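Local coordinates for protein papain-like protease (PDB 4RNA) that acts as a cysteine protease that probably cuts the viral polyprotein and, as in related coronavirus enzymes, probably also removes ubiquitin from conjugates, at residues F81-R84 and F85-K89; N61-A64 and D65-K68; V21-N24 and K25-Y28. All coordinates share one frame; numbering follows the deposited sequence.

In the fold
The three contacts follow one another in the chain as 3, 2, 1, and each is a short-range solution to starting, ending or continuing a secondary structure element. Contact 3 leaves strand 18-23, an outermost strand of the five-stranded N-terminal sheet, whose 2-1-5-3-4 order is consistent with the ubiquitin-like domain of related coronavirus enzymes. Contact 2 follows strand 55-58 of that sheet and opens helix 64-74. Contact 1 lies in the next helix, 81-92. The centres of contacts 1 and 2, which touch through L82 and L62, are about 17 Å apart. Contact 3 is centred about 20 Å from contact 2 and about 24 Å from contact 1. Contacts 1 and 2 also meet the second subunit.

Contact 1 (F81-R84 and F85-K89); sequences FLHR and FYSLK
F81 and F85, L82 and Y86, H83 and S87, and R84 and L88 are joined by successive i to i+4 backbone bonds, the general rule of the alpha helix worked out over nine residues. F85 N lies 2.9 Å from F81 O, and Y86 N lies 2.8 Å from L82 O. H83 O departs from this simplicity because S87 grips it twice: S87 N at 3.0 Å and S87 OG at 2.8 Å arrive from opposite faces of the carbonyl plane. With OG turned beside its own backbone N (chi1 -51°), the serine hydroxyl bends back along the helix to that carbonyl. S87 OG also sits over one face of the H83 imidazole, offset toward the rim, 3.3 Å from H83 CE1. One residue earlier in each segment, L82 and Y86 lie side by side, pointing the same way. L82 O lies over a face of the phenol ring, 3.2 Å from Y86 CG, while L82 CD2 packs 3.8 Å from Y86 CZ at the far end. F81 and F85 are also aligned, but here CB of F85 covers the rim of the F81 ring rather than stacking ring on ring. Beyond the segments, Y86 OH bonds to L58 O, and the guanidinium of R84 is divided among T80, D78 and A156 O. Helix 148-158 covers F81, F85 and L88, with A156, L153 and M155 among the residues touched. This is an amphipathic helix packed in a helical bundle, consistent with the thumb region of papain-like proteases.

Contact 2 (N61-A64 and D65-K68); sequences NLTA and DETK. With PO4 (phosphate ion), chain F.
The carboxylate of E66, the flat group that turns back to T63, is met at OE1 by T63 N, 2.9 Å away, on the anti side and 23° out of its plane. Its other oxygen, OE2, is engaged in a salt bridge with R18 NE, so the group is held from both oxygens and its rotation is probably well fixed. In return E66 N donates to T63 OG1 at 3.1 Å, and the reciprocal pair makes a capping box at the start of helix 64-74. The threonine hydroxyl can serve as N-cap because it stands between its own backbone N and carbonyl carbon (chi1 60°), leaning over the first turn. T63 O is also shared: T67 N reaches it at 2.9 Å, somewhat tilted from the carbonyl plane, whereas T67 OG1, at 3.1 Å, comes from well above that plane. The helix then continues with the bond from K68 N to A64 O. In the assembly A64 N donates to E191 OE2 of the second subunit, so a second carboxylate lies at the helix N-terminus, where the helix dipole would probably favour it. Just ahead of the cap, L62 lays an apolar cover beside the polar box, its CB 3.7 Å from E66 CB.

Contact 3 (V21-N24 and K25-Y28); sequences VLNN and KNTY
N23 OD1 is gripped by two successive backbone amides, those of K25 and N26, in the manner of an Asx turn that ends a strand. The sounder bond comes from N26 N, 2.9 Å from N23 OD1, with an N-H...O angle of 150° and the donor lying in the plane of the amide carbonyl. The bond from K25 N to N23 OD1 measures only 2.5 Å, so short that its exact length is doubtful. N23 can fold forward over the chain because CG stands between the backbone N and the carbonyl carbon (chi1 63°). K25 crosses this side chain at about a right angle, its CG 3.4 Å from N23 OD1, and its bent tail brings NZ back to 3.8 Å from N23 CB. N26 meets N23 obliquely, the two amide planes 58° apart. On the apolar side, L22 CD1 approaches Y28 CE1 at 3.5 Å, reaching the ring obliquely as the two side chains cross near a right angle. Y28 OH is fixed by Q51 OE1, while Q31 NE2 bonds to both N23 O and N26 O and so bridges the turn. T27 caps the short helix 28-31, and L22 pairs through its backbone with I6, so the turn links an outermost strand, lying against strand 5-11, to the helix that follows.

Contact 1 (F81-R84 and F85-K89)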
loop_
_atom_site.group_PDB
_atom_site.type_symbol
_atom_site.label_atom_id
_atom_site.label_comp_id
_atom_site.label_asym_id
_atom_site.label_seq_id
_atom_site.Cartn_x
_atom_site.Cartn_y
_atom_site.Cartn_z
ATOM N N PHE A 81 -9.015 -6.372 1.271
ATOM C CA PHE A 81 -9.000 -5.866 -0.137
ATOM C C PHE A 81 -10.389 -5.931 -0.819
ATOM O O PHE A 81 -10.777 -4.993 -1.517
ATOM C CB PHE A 81 -8.051 -6.764 -0.972
ATOM C CG PHE A 81 -8.077 -6.423 -2.471
ATOM C CD1 PHE A 81 -8.974 -7.049 -3.325
ATOM C CD2 PHE A 81 -7.233 -5.408 -3.008
ATOM C CE1 PHE A 81 -9.009 -6.726 -4.706
ATOM C CE2 PHE A 81 -7.236 -5.097 -4.390
ATOM C CZ PHE A 81 -8.163 -5.722 -5.231
ATOM N N LEU A 82 -11.160 -7.023 -0.611
ATOM C CA LEU A 82 -12.497 -7.034 -1.261
ATOM C C LEU A 82 -13.368 -5.957 -0.695
ATOM O O LEU A 82 -14.075 -5.286 -1.498
ATOM C CB LEU A 82 -13.268 -8.315 -1.115
ATOM C CG LEU A 82 -12.662 -9.430 -1.977
ATOM C CD1 LEU A 82 -13.147 -10.905 -1.727
ATOM C CD2 LEU A 82 -12.710 -9.040 -3.474
ATOM N N HIS A 83 -13.393 -5.874 0.635
ATOM C CA HIS A 83 -14.282 -4.797 1.203
ATOM C C HIS A 83 -13.893 -3.477 0.629
ATOM O O HIS A 83 -14.769 -2.552 0.390
ATOM C CB HIS A 83 -14.260 -4.727 2.734
ATOM C CG HIS A 83 -15.302 -3.721 3.283
ATOM N ND1 HIS A 83 -14.994 -2.427 3.562
ATOM C CD2 HIS A 83 -16.680 -3.855 3.521
ATOM C CE1 HIS A 83 -16.119 -1.763 3.971
ATOM N NE2 HIS A 83 -17.147 -2.639 3.944
ATOM N N ARG A 84 -12.603 -3.211 0.614
ATOM C CA ARG A 84 -12.162 -1.871 0.081
ATOM C C ARG A 84 -12.466 -1.641 -1.408
ATOM O O ARG A 84 -12.992 -0.628 -1.787
ATOM C CB ARG A 84 -10.688 -1.581 0.408
ATOM C CG ARG A 84 -10.417 -1.448 1.929
ATOM C CD ARG A 84 -8.922 -1.190 2.270
ATOM N NE ARG A 84 -8.009 -2.263 1.764
ATOM C CZ ARG A 84 -7.225 -2.153 0.702
ATOM N NH1 ARG A 84 -7.255 -1.070 -0.090
ATOM N NH2 ARG A 84 -6.465 -3.207 0.342
ATOM N N PHE A 85 -12.207 -2.634 -2.240
ATOM C CA PHE A 85 -12.524 -2.551 -3.649
ATOM C C PHE A 85 -14.036 -2.377 -3.896
ATOM O O PHE A 85 -14.442 -1.487 -4.672
ATOM C CB PHE A 85 -11.962 -3.844 -4.383
ATOM C CG PHE A 85 -12.444 -3.947 -5.802
ATOM C CD1 PHE A 85 -12.260 -2.865 -6.677
ATOM C CD2 PHE A 85 -13.052 -5.116 -6.272
ATOM C CE1 PHE A 85 -12.709 -2.936 -7.979
ATOM C CE2 PHE A 85 -13.493 -5.211 -7.603
ATOM C CZ PHE A 85 -13.312 -4.112 -8.452
ATOM N N TYR A 86 -14.884 -3.101 -3.130
ATOM C CA TYR A 86 -16.265 -3.049 -3.446
ATOM C C TYR A 86 -16.732 -1.691 -3.011
ATOM O O TYR A 86 -17.478 -1.123 -3.773
ATOM C CB TYR A 86 -17.153 -4.075 -2.703
ATOM C CG TYR A 86 -16.891 -5.569 -3.047
ATOM C CD1 TYR A 86 -16.363 -5.942 -4.291
ATOM C CD2 TYR A 86 -17.245 -6.563 -2.148
ATOM C CE1 TYR A 86 -16.130 -7.293 -4.587
ATOM C CE2 TYR A 86 -17.016 -7.927 -2.448
ATOM C CZ TYR A 86 -16.468 -8.256 -3.668
ATOM O OH TYR A 86 -16.237 -9.629 -3.891
ATOM N N SER A 87 -16.250 -1.167 -1.864
ATOM C CA SER A 87 -16.700 0.210 -1.417
ATOM C C SER A 87 -16.184 1.294 -2.378
ATOM O O SER A 87 -16.882 2.302 -2.577
ATOM C CB SER A 87 -16.173 0.595 -0.002
ATOM O OG SER A 87 -16.451 -0.438 0.941
ATOM N N LEU A 88 -14.910 1.187 -2.811
ATOM C CA LEU A 88 -14.324 2.148 -3.787
ATOM C C LEU A 88 -15.133 2.184 -5.061
ATOM O O LEU A 88 -15.431 3.275 -5.552
ATOM C CB LEU A 88 -12.866 1.837 -4.140
ATOM C CG LEU A 88 -11.995 2.268 -2.960
ATOM C CD1 LEU A 88 -10.696 1.499 -2.961
ATOM C CD2 LEU A 88 -11.789 3.768 -2.853
ATOM N N LYS A 89 -15.417 0.990 -5.620
ATOM C CA LYS A 89 -16.252 0.880 -6.850
ATOM C C LYS A 89 -17.594 1.667 -6.727
ATOM O O LYS A 89 -17.920 2.581 -7.562
ATOM C CB LYS A 89 -16.344 -0.606 -7.232
ATOM C CG LYS A 89 -17.004 -0.863 -8.551
ATOM C CD LYS A 89 -16.988 -2.328 -8.862
ATOM C CE LYS A 89 -18.179 -2.554 -9.742
ATOM N NZ LYS A 89 -17.910 -3.745 -10.573
#

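Contact 2 (N61-A64 and D65-K68)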
loop_
_atom_site.group_PDB
_atom_site.type_symbol
_atom_site.label_atom_id
_atom_site.label_comp_id
_atom_site.label_asym_id
_atom_site.label_seq_id
_atom_site.Cartn_x
_atom_site.Cartn_y
_atom_site.Cartn_z
ATOM N N ASN A 61 -14.821 -14.320 5.153
ATOM C CA ASN A 61 -15.289 -15.678 5.369
ATOM C C ASN A 61 -15.321 -16.635 4.215
ATOM O O ASN A 61 -16.271 -17.401 4.150
ATOM C CB ASN A 61 -16.712 -15.679 5.884
ATOM C CG ASN A 61 -16.727 -15.483 7.293
ATOM O OD1 ASN A 61 -17.287 -14.487 7.755
ATOM N ND2 ASN A 61 -15.985 -16.331 8.013
ATOM N N LEU A 62 -14.254 -16.694 3.401
ATOM C CA LEU A 62 -14.376 -17.260 2.110
ATOM C C LEU A 62 -13.953 -18.707 2.373
ATOM O O LEU A 62 -13.145 -18.957 3.293
ATOM C CB LEU A 62 -13.338 -16.622 1.132
ATOM C CG LEU A 62 -13.175 -15.122 0.816
ATOM C CD1 LEU A 62 -12.337 -14.920 -0.456
ATOM C CD2 LEU A 62 -14.435 -14.239 0.837
ATOM N N THR A 63 -14.514 -19.588 1.576
ATOM C CA THR A 63 -14.151 -21.013 1.521
ATOM C C THR A 63 -12.787 -21.156 0.891
ATOM O O THR A 63 -12.218 -20.191 0.337
ATOM C CB THR A 63 -15.169 -21.760 0.654
ATOM O OG1 THR A 63 -15.142 -21.188 -0.670
ATOM C CG2 THR A 63 -16.619 -21.580 1.197
ATOM N N ALA A 64 -12.217 -22.355 0.980
ATOM C CA ALA A 64 -11.012 -22.609 0.311
ATOM C C ALA A 64 -11.129 -22.339 -1.183
ATOM O O ALA A 64 -10.181 -21.797 -1.741
ATOM C CB ALA A 64 -10.575 -24.060 0.552
ATOM N N ASP A 65 -12.241 -22.718 -1.827
ATOM C CA ASP A 65 -12.373 -22.523 -3.281
ATOM C C ASP A 65 -12.365 -21.032 -3.571
ATOM O O ASP A 65 -11.780 -20.588 -4.563
ATOM C CB ASP A 65 -13.632 -23.149 -3.903
ATOM C CG ASP A 65 -13.621 -24.715 -3.863
ATOM O OD1 ASP A 65 -12.576 -25.248 -4.159
ATOM O OD2 ASP A 65 -14.641 -25.395 -3.521
ATOM N N GLU A 66 -13.075 -20.268 -2.735
ATOM C CA GLU A 66 -13.147 -18.840 -2.996
ATOM C C GLU A 66 -11.789 -18.147 -2.805
ATOM O O GLU A 66 -11.467 -17.221 -3.552
ATOM C CB GLU A 66 -14.209 -18.195 -2.117
ATOM C CG GLU A 66 -15.599 -18.567 -2.597
ATOM C CD GLU A 66 -16.669 -18.331 -1.530
ATOM O OE1 GLU A 66 -16.310 -18.331 -0.330
ATOM O OE2 GLU A 66 -17.884 -18.225 -1.919
ATOM N N THR A 67 -11.026 -18.591 -1.801
ATOM C CA THR A 67 -9.686 -18.084 -1.565
ATOM C C THR A 67 -8.796 -18.248 -2.810
ATOM O O THR A 67 -8.084 -17.320 -3.254
ATOM C CB THR A 67 -9.064 -18.804 -0.351
ATOM O OG1 THR A 67 -9.757 -18.330 0.808
ATOM C CG2 THR A 67 -7.661 -18.477 -0.230
ATOM N N LYS A 68 -8.878 -19.430 -3.402
ATOM C CA LYS A 68 -8.182 -19.672 -4.653
ATOM C C LYS A 68 -8.709 -18.884 -5.859
ATOM O O LYS A 68 -7.911 -18.435 -6.677
ATOM C CB LYS A 68 -8.195 -21.175 -4.929
ATOM C CG LYS A 68 -7.477 -21.576 -6.202
ATOM C CD LYS A 68 -7.307 -23.092 -6.200
ATOM C CE LYS A 68 -7.376 -23.688 -7.590
ATOM N NZ LYS A 68 -7.766 -25.119 -7.458
HETATM P P PO4 F . -11.150 -15.109 5.027
HETATM O O1 PO4 F . -11.167 -16.386 5.847
HETATM O O2 PO4 F . -10.320 -15.317 3.781
HETATM O O3 PO4 F . -12.513 -14.716 4.537
HETATM O O4 PO4 F . -10.566 -14.019 5.909
#

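Contact 3 (V21-N24 and K25-Y28)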
loop_
_atom_site.group_PDB
_atom_site.type_symbol
_atom_site.label_atom_id
_atom_site.label_comp_id
_atom_site.label_asym_id
_atom_site.label_seq_id
_atom_site.Cartn_x
_atom_site.Cartn_y
_atom_site.Cartn_z
ATOM N N VAL A 21 -28.008 -21.657 1.206
ATOM C CA VAL A 21 -29.390 -21.511 1.689
ATOM C C VAL A 21 -29.402 -20.686 2.999
ATOM O O VAL A 21 -28.672 -21.022 3.945
ATOM C CB VAL A 21 -30.003 -22.918 1.940
ATOM C CG1 VAL A 21 -31.378 -22.796 2.587
ATOM C CG2 VAL A 21 -30.075 -23.699 0.631
ATOM N N LEU A 22 -30.188 -19.619 3.027
ATOM C CA LEU A 22 -30.250 -18.745 4.180
ATOM C C LEU A 22 -31.692 -18.708 4.775
ATOM O O LEU A 22 -32.664 -18.984 4.056
ATOM C CB LEU A 22 -29.917 -17.325 3.701
ATOM C CG LEU A 22 -28.484 -17.226 3.087
ATOM C CD1 LEU A 22 -28.320 -15.868 2.422
ATOM C CD2 LEU A 22 -27.459 -17.323 4.199
ATOM N N ASN A 23 -31.828 -18.324 6.048
ATOM C CA ASN A 23 -33.177 -18.103 6.664
ATOM C C ASN A 23 -33.403 -16.644 6.744
ATOM O O ASN A 23 -32.466 -15.875 6.502
ATOM C CB ASN A 23 -33.303 -18.679 8.078
ATOM C CG ASN A 23 -32.351 -18.040 9.090
ATOM O OD1 ASN A 23 -32.399 -16.838 9.379
ATOM N ND2 ASN A 23 -31.515 -18.829 9.635
ATOM N N ASN A 24 -34.616 -16.268 7.126
ATOM C CA ASN A 24 -34.925 -14.862 7.324
ATOM C C ASN A 24 -34.961 -14.488 8.804
ATOM O O ASN A 24 -35.608 -13.521 9.171
ATOM C CB ASN A 24 -36.193 -14.426 6.560
ATOM C CG ASN A 24 -37.488 -14.964 7.171
ATOM O OD1 ASN A 24 -37.473 -15.885 7.992
ATOM N ND2 ASN A 24 -38.628 -14.393 6.750
ATOM N N LYS A 25 -34.273 -15.265 9.640
ATOM C CA LYS A 25 -34.158 -14.970 11.087
ATOM C C LYS A 25 -32.922 -14.063 11.347
ATOM O O LYS A 25 -33.063 -12.911 11.768
ATOM C CB LYS A 25 -34.038 -16.255 11.964
ATOM C CG LYS A 25 -34.879 -17.475 11.578
ATOM C CD LYS A 25 -34.959 -18.543 12.684
ATOM C CE LYS A 25 -35.022 -19.986 12.166
ATOM N NZ LYS A 25 -35.507 -20.186 10.762
ATOM N N ASN A 26 -31.727 -14.593 11.072
ATOM C CA ASN A 26 -30.453 -13.913 11.341
ATOM C C ASN A 26 -30.007 -12.976 10.203
ATOM O O ASN A 26 -30.489 -13.063 9.072
ATOM C CB ASN A 26 -29.366 -14.949 11.545
ATOM C CG ASN A 26 -29.698 -15.944 12.625
ATOM O OD1 ASN A 26 -28.885 -16.185 13.514
ATOM N ND2 ASN A 26 -30.877 -16.545 12.544
ATOM N N THR A 27 -29.052 -12.108 10.488
ATOM C CA THR A 27 -28.447 -11.290 9.418
ATOM C C THR A 27 -27.602 -12.106 8.456
ATOM O O THR A 27 -27.152 -13.228 8.778
ATOM C CB THR A 27 -27.485 -10.270 9.998
ATOM O OG1 THR A 27 -26.539 -10.970 10.806
ATOM C CG2 THR A 27 -28.283 -9.223 10.778
ATOM N N TYR A 28 -27.344 -11.497 7.292
ATOM C CA TYR A 28 -26.341 -12.043 6.348
ATOM C C TYR A 28 -24.992 -12.249 7.030
ATOM O O TYR A 28 -24.351 -13.323 6.943
ATOM C CB TYR A 28 -26.175 -11.053 5.224
ATOM C CG TYR A 28 -27.202 -11.190 4.161
ATOM C CD1 TYR A 28 -27.140 -12.247 3.256
ATOM C CD2 TYR A 28 -28.249 -10.246 4.029
ATOM C CE1 TYR A 28 -28.070 -12.375 2.231
ATOM C CE2 TYR A 28 -29.193 -10.371 3.010
ATOM C CZ TYR A 28 -29.095 -11.448 2.133
ATOM O OH TYR A 28 -30.008 -11.636 1.135
#